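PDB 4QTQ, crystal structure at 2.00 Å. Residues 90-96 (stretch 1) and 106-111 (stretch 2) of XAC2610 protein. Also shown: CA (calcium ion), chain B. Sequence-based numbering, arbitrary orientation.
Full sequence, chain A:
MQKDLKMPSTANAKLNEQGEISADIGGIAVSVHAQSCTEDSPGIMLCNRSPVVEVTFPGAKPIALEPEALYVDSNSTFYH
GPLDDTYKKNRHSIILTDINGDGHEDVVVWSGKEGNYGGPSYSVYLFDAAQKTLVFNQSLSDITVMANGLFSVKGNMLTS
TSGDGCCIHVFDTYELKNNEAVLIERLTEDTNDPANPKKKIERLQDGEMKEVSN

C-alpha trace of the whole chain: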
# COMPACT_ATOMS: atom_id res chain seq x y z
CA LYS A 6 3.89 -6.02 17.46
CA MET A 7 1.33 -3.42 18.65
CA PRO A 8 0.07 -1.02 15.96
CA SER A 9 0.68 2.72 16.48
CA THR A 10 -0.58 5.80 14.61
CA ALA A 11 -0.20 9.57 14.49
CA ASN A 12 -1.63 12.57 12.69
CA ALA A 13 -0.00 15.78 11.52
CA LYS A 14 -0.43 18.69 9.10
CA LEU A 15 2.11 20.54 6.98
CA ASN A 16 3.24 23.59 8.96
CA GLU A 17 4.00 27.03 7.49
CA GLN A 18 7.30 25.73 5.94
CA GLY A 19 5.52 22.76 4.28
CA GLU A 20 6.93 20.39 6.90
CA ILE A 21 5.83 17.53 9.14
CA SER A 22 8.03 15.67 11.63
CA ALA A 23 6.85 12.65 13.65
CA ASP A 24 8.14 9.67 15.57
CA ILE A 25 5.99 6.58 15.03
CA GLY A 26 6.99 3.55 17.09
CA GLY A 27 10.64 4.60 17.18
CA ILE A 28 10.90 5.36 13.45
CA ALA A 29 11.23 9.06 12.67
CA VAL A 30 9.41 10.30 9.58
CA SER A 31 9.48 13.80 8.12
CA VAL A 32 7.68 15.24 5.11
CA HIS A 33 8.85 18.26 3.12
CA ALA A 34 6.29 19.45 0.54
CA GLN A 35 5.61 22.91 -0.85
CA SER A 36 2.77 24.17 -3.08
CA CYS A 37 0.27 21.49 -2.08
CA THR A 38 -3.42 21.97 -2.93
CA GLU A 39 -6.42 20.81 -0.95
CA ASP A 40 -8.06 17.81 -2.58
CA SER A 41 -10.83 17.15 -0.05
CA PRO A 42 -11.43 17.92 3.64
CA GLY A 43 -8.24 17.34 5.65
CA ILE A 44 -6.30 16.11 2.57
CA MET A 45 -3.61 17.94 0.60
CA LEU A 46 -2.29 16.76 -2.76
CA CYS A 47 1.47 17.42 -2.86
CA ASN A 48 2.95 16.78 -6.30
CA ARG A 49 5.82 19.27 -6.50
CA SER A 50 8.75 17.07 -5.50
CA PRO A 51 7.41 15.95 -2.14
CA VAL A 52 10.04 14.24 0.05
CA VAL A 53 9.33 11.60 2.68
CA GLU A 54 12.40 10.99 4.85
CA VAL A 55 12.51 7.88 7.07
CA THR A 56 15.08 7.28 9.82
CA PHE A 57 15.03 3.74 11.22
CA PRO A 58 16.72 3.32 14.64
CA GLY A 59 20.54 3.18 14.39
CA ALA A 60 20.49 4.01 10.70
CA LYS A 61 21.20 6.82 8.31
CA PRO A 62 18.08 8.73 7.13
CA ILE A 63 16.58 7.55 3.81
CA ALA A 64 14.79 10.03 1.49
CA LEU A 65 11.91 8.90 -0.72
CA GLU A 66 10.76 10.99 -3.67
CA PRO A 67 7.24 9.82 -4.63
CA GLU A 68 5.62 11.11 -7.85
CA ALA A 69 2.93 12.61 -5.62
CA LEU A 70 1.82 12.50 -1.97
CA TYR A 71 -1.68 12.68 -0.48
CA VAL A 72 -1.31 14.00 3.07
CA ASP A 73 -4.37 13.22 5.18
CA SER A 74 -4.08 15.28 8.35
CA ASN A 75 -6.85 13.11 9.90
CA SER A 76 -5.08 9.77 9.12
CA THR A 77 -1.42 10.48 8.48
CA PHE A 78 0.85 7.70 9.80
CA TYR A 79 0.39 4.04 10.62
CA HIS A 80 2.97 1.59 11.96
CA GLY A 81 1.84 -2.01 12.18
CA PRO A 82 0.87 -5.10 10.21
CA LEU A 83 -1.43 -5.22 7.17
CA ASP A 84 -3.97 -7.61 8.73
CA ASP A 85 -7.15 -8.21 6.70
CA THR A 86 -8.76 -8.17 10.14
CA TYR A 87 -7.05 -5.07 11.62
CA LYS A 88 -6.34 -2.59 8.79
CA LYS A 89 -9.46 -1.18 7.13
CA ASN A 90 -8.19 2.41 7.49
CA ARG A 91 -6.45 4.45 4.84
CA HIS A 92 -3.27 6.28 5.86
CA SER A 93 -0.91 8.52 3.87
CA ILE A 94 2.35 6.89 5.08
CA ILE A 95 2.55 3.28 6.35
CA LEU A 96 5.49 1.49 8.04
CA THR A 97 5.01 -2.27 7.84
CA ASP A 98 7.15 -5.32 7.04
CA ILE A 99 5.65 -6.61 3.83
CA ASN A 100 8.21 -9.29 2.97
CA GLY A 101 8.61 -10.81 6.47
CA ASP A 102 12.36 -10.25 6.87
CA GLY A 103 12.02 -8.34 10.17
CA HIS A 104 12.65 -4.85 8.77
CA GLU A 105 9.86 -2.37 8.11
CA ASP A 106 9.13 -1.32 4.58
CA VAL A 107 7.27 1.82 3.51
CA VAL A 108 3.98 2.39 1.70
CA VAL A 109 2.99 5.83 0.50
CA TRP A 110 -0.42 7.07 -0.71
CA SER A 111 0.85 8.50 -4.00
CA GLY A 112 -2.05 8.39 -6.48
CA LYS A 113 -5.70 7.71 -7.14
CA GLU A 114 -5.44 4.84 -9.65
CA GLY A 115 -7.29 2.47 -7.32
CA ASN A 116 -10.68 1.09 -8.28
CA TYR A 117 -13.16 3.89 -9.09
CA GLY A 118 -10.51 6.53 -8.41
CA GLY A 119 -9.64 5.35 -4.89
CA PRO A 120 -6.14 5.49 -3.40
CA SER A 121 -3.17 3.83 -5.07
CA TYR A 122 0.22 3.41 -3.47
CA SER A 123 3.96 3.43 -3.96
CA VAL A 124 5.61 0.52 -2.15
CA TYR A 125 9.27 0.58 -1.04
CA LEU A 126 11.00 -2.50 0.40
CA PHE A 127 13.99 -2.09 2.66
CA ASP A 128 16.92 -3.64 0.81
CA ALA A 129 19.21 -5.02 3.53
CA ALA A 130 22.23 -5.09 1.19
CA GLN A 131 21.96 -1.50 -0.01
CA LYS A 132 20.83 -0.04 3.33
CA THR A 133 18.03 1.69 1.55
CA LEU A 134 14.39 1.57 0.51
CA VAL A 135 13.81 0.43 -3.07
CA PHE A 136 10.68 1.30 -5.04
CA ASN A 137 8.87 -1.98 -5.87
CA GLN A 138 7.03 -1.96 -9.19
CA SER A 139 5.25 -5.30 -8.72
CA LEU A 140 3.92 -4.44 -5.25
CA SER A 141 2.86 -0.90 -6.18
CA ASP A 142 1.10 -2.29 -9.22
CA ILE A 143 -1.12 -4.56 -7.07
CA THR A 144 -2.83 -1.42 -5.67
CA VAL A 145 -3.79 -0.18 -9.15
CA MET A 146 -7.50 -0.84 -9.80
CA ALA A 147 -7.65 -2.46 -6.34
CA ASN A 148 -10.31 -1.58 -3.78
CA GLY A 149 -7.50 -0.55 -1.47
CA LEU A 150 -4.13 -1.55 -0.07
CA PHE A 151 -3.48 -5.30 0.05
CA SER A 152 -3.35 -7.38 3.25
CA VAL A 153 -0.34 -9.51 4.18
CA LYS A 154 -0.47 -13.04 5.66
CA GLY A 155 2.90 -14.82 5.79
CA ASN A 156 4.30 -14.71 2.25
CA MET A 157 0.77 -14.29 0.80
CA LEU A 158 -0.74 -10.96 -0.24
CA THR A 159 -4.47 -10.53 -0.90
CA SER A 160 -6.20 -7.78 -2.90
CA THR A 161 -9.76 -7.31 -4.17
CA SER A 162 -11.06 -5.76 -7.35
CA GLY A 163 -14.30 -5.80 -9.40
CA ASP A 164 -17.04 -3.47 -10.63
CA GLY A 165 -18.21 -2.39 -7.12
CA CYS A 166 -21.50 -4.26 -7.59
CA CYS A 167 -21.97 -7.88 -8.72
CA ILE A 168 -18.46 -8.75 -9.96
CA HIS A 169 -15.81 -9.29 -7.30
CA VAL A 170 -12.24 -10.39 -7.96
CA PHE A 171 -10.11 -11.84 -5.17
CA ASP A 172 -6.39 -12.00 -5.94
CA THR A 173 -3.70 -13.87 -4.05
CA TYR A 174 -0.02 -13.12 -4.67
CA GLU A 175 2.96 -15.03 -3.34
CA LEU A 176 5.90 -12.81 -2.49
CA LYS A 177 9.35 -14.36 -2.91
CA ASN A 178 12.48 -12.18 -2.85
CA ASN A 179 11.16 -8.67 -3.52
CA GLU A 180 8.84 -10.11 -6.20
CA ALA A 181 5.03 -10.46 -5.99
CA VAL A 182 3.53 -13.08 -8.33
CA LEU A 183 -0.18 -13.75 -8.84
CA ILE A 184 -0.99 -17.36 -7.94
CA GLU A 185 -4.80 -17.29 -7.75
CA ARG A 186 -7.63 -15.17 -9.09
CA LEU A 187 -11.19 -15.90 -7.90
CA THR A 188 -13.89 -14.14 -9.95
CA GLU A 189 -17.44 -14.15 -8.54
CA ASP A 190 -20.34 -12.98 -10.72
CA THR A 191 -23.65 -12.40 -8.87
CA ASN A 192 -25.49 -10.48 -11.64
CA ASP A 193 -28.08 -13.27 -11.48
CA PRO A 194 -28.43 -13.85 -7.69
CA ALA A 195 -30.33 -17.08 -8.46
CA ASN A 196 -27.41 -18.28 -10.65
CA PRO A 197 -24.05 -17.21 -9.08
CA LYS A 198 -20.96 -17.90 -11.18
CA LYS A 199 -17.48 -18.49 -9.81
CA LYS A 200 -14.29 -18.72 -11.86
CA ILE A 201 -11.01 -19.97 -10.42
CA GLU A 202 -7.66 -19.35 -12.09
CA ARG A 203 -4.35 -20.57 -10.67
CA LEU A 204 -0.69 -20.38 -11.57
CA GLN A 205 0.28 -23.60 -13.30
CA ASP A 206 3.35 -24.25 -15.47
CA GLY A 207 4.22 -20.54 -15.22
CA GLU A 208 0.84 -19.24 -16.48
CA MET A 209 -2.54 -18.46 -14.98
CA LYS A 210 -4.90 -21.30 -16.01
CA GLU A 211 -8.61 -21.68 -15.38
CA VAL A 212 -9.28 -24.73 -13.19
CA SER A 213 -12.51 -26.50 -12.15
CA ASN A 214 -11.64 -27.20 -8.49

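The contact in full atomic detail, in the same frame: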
# COMPACT_ATOMS: atom_id res chain seq x y z
N ASN A 90 -8.45 0.98 7.65
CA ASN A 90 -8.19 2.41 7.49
C ASN A 90 -7.34 2.68 6.27
O ASN A 90 -6.73 1.77 5.69
CB ASN A 90 -7.46 2.98 8.72
CG ASN A 90 -8.38 3.23 9.89
OD1 ASN A 90 -9.53 3.64 9.72
ND2 ASN A 90 -7.88 3.00 11.10
N ARG A 91 -7.30 3.95 5.89
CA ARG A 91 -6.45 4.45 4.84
C ARG A 91 -5.55 5.47 5.52
O ARG A 91 -6.03 6.34 6.23
CB ARG A 91 -7.30 5.10 3.76
CG ARG A 91 -6.53 5.82 2.66
CD ARG A 91 -7.46 6.68 1.82
NE ARG A 91 -8.15 7.70 2.61
CZ ARG A 91 -9.09 8.51 2.15
NH1 ARG A 91 -9.49 8.45 0.88
NH2 ARG A 91 -9.65 9.40 2.97
N HIS A 92 -4.25 5.34 5.32
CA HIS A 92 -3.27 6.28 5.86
C HIS A 92 -2.41 6.77 4.73
O HIS A 92 -2.26 6.08 3.73
CB HIS A 92 -2.40 5.63 6.94
CG HIS A 92 -3.10 5.43 8.25
ND1 HIS A 92 -3.94 4.36 8.49
CD2 HIS A 92 -3.08 6.15 9.39
CE1 HIS A 92 -4.41 4.44 9.72
NE2 HIS A 92 -3.91 5.52 10.29
N SER A 93 -1.83 7.96 4.89
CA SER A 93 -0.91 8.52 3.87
C SER A 93 0.45 7.79 3.82
O SER A 93 0.99 7.56 2.73
CB SER A 93 -0.68 10.01 4.13
OG SER A 93 -1.87 10.74 3.98
N ILE A 94 0.99 7.45 4.99
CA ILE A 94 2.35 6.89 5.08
C ILE A 94 2.35 5.75 6.08
O ILE A 94 2.07 5.97 7.27
CB ILE A 94 3.37 7.96 5.51
CG1 ILE A 94 3.54 9.02 4.41
CG2 ILE A 94 4.72 7.33 5.85
CD1 ILE A 94 4.24 10.27 4.87
N ILE A 95 2.65 4.55 5.59
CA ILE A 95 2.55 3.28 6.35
C ILE A 95 3.91 2.56 6.46
O ILE A 95 4.58 2.29 5.46
CB ILE A 95 1.53 2.34 5.65
CG1 ILE A 95 0.12 2.95 5.70
CG2 ILE A 95 1.56 0.92 6.23
CD1 ILE A 95 -0.67 2.74 4.42
N LEU A 96 4.30 2.26 7.69
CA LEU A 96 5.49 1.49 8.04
C LEU A 96 5.07 0.08 8.47
O LEU A 96 4.34 -0.10 9.45
CB LEU A 96 6.25 2.17 9.18
CG LEU A 96 6.39 3.69 9.14
CD1 LEU A 96 6.97 4.19 10.45
CD2 LEU A 96 7.26 4.12 7.98
N ASP A 106 9.15 -1.91 5.89
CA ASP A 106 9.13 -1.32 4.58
C ASP A 106 8.18 -0.12 4.63
O ASP A 106 7.59 0.17 5.68
CB ASP A 106 8.65 -2.38 3.59
CG ASP A 106 9.41 -3.69 3.74
OD1 ASP A 106 10.66 -3.67 3.61
OD2 ASP A 106 8.78 -4.73 4.02
N VAL A 107 8.02 0.58 3.51
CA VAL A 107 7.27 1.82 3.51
C VAL A 107 6.27 1.85 2.35
O VAL A 107 6.59 1.45 1.22
CB VAL A 107 8.20 3.05 3.47
CG1 VAL A 107 7.39 4.35 3.46
CG2 VAL A 107 9.16 3.03 4.63
N VAL A 108 5.06 2.29 2.67
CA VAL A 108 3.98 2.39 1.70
C VAL A 108 3.45 3.82 1.75
O VAL A 108 3.14 4.35 2.82
CB VAL A 108 2.83 1.40 2.01
CG1 VAL A 108 1.71 1.56 1.00
CG2 VAL A 108 3.34 -0.03 2.03
N VAL A 109 3.34 4.44 0.59
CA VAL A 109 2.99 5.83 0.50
C VAL A 109 1.75 6.00 -0.40
O VAL A 109 1.68 5.43 -1.49
CB VAL A 109 4.20 6.62 -0.03
CG1 VAL A 109 3.82 8.03 -0.42
CG2 VAL A 109 5.31 6.64 1.03
N TRP A 110 0.76 6.76 0.08
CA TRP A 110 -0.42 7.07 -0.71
C TRP A 110 -0.01 8.11 -1.73
O TRP A 110 0.09 9.30 -1.41
CB TRP A 110 -1.57 7.56 0.17
CG TRP A 110 -2.80 8.01 -0.61
CD1 TRP A 110 -3.04 7.81 -1.95
CD2 TRP A 110 -3.93 8.71 -0.10
NE1 TRP A 110 -4.25 8.39 -2.29
CE2 TRP A 110 -4.82 8.93 -1.18
CE3 TRP A 110 -4.28 9.21 1.17
CZ2 TRP A 110 -6.02 9.61 -1.03
CZ3 TRP A 110 -5.47 9.89 1.32
CH2 TRP A 110 -6.33 10.08 0.22
N SER A 111 0.25 7.66 -2.96
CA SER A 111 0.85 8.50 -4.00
C SER A 111 -0.06 8.83 -5.18
O SER A 111 0.28 9.69 -5.99
CB SER A 111 2.11 7.84 -4.55
OG SER A 111 1.80 6.57 -5.11
CA CA B . 10.94 -5.81 5.01
O HOH W 1 12.95 -5.53 3.90

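The two stretches form an antiparallel β-ladder, held by main-chain hydrogen bonds and extended at one end by an arginine side chain lying over a tryptophan ring. Strand 94-96 runs at 165° to strand 106-111, with an axial closest approach of 4.7 Å, and the register pairs I94 with V109, I95 with V108 and L96 with V107. I95 and V108 make up the hydrogen-bonded pair: I95 N donates to V108 O and V108 N donates to I95 O, both at 2.8 Å. Two residues along, W110 N donates to S93 O, also at 2.8 Å and nearly linear at 173°, so the backbone pairing reaches past the first strand residue of stretch 1. Alongside these bonds, CA-H groups approach the same carbonyls, as in V107 CA to I95 O at 3.4 Å and I94 CA to V108 O at 3.5 Å; a further contact joins L96 CA to D106 O at 3.4 Å.

Side chains alternate across the sheet. I95 and V108 share one face, where their CB atoms lie 4.0 Å apart. I94, L96, V107 and V109 occupy the other; there L96 CD2 makes apolar contact with V107 CG2 at 4.0 Å, while I94 CG1 and V109 CG2 touch more loosely at 4.5 Å.

W110 gives up the largest area to the contact, 103 Å². R91 CD sits 4.0 Å from the centroid of the W110 six-membered ring, 18° off the normal, a CH-π contact over the face. W110 CH2 also lies over one face of the R91 guanidinium, 3.6 Å from R91 NH1, although R91 is exposed and poorly ordered. At the opposite end of the ladder, the CA-to-CB bond of D106 points away from stretch 1, and its carboxylate binds calcium through both OD1 and OD2, each at 2.6 Å from CA.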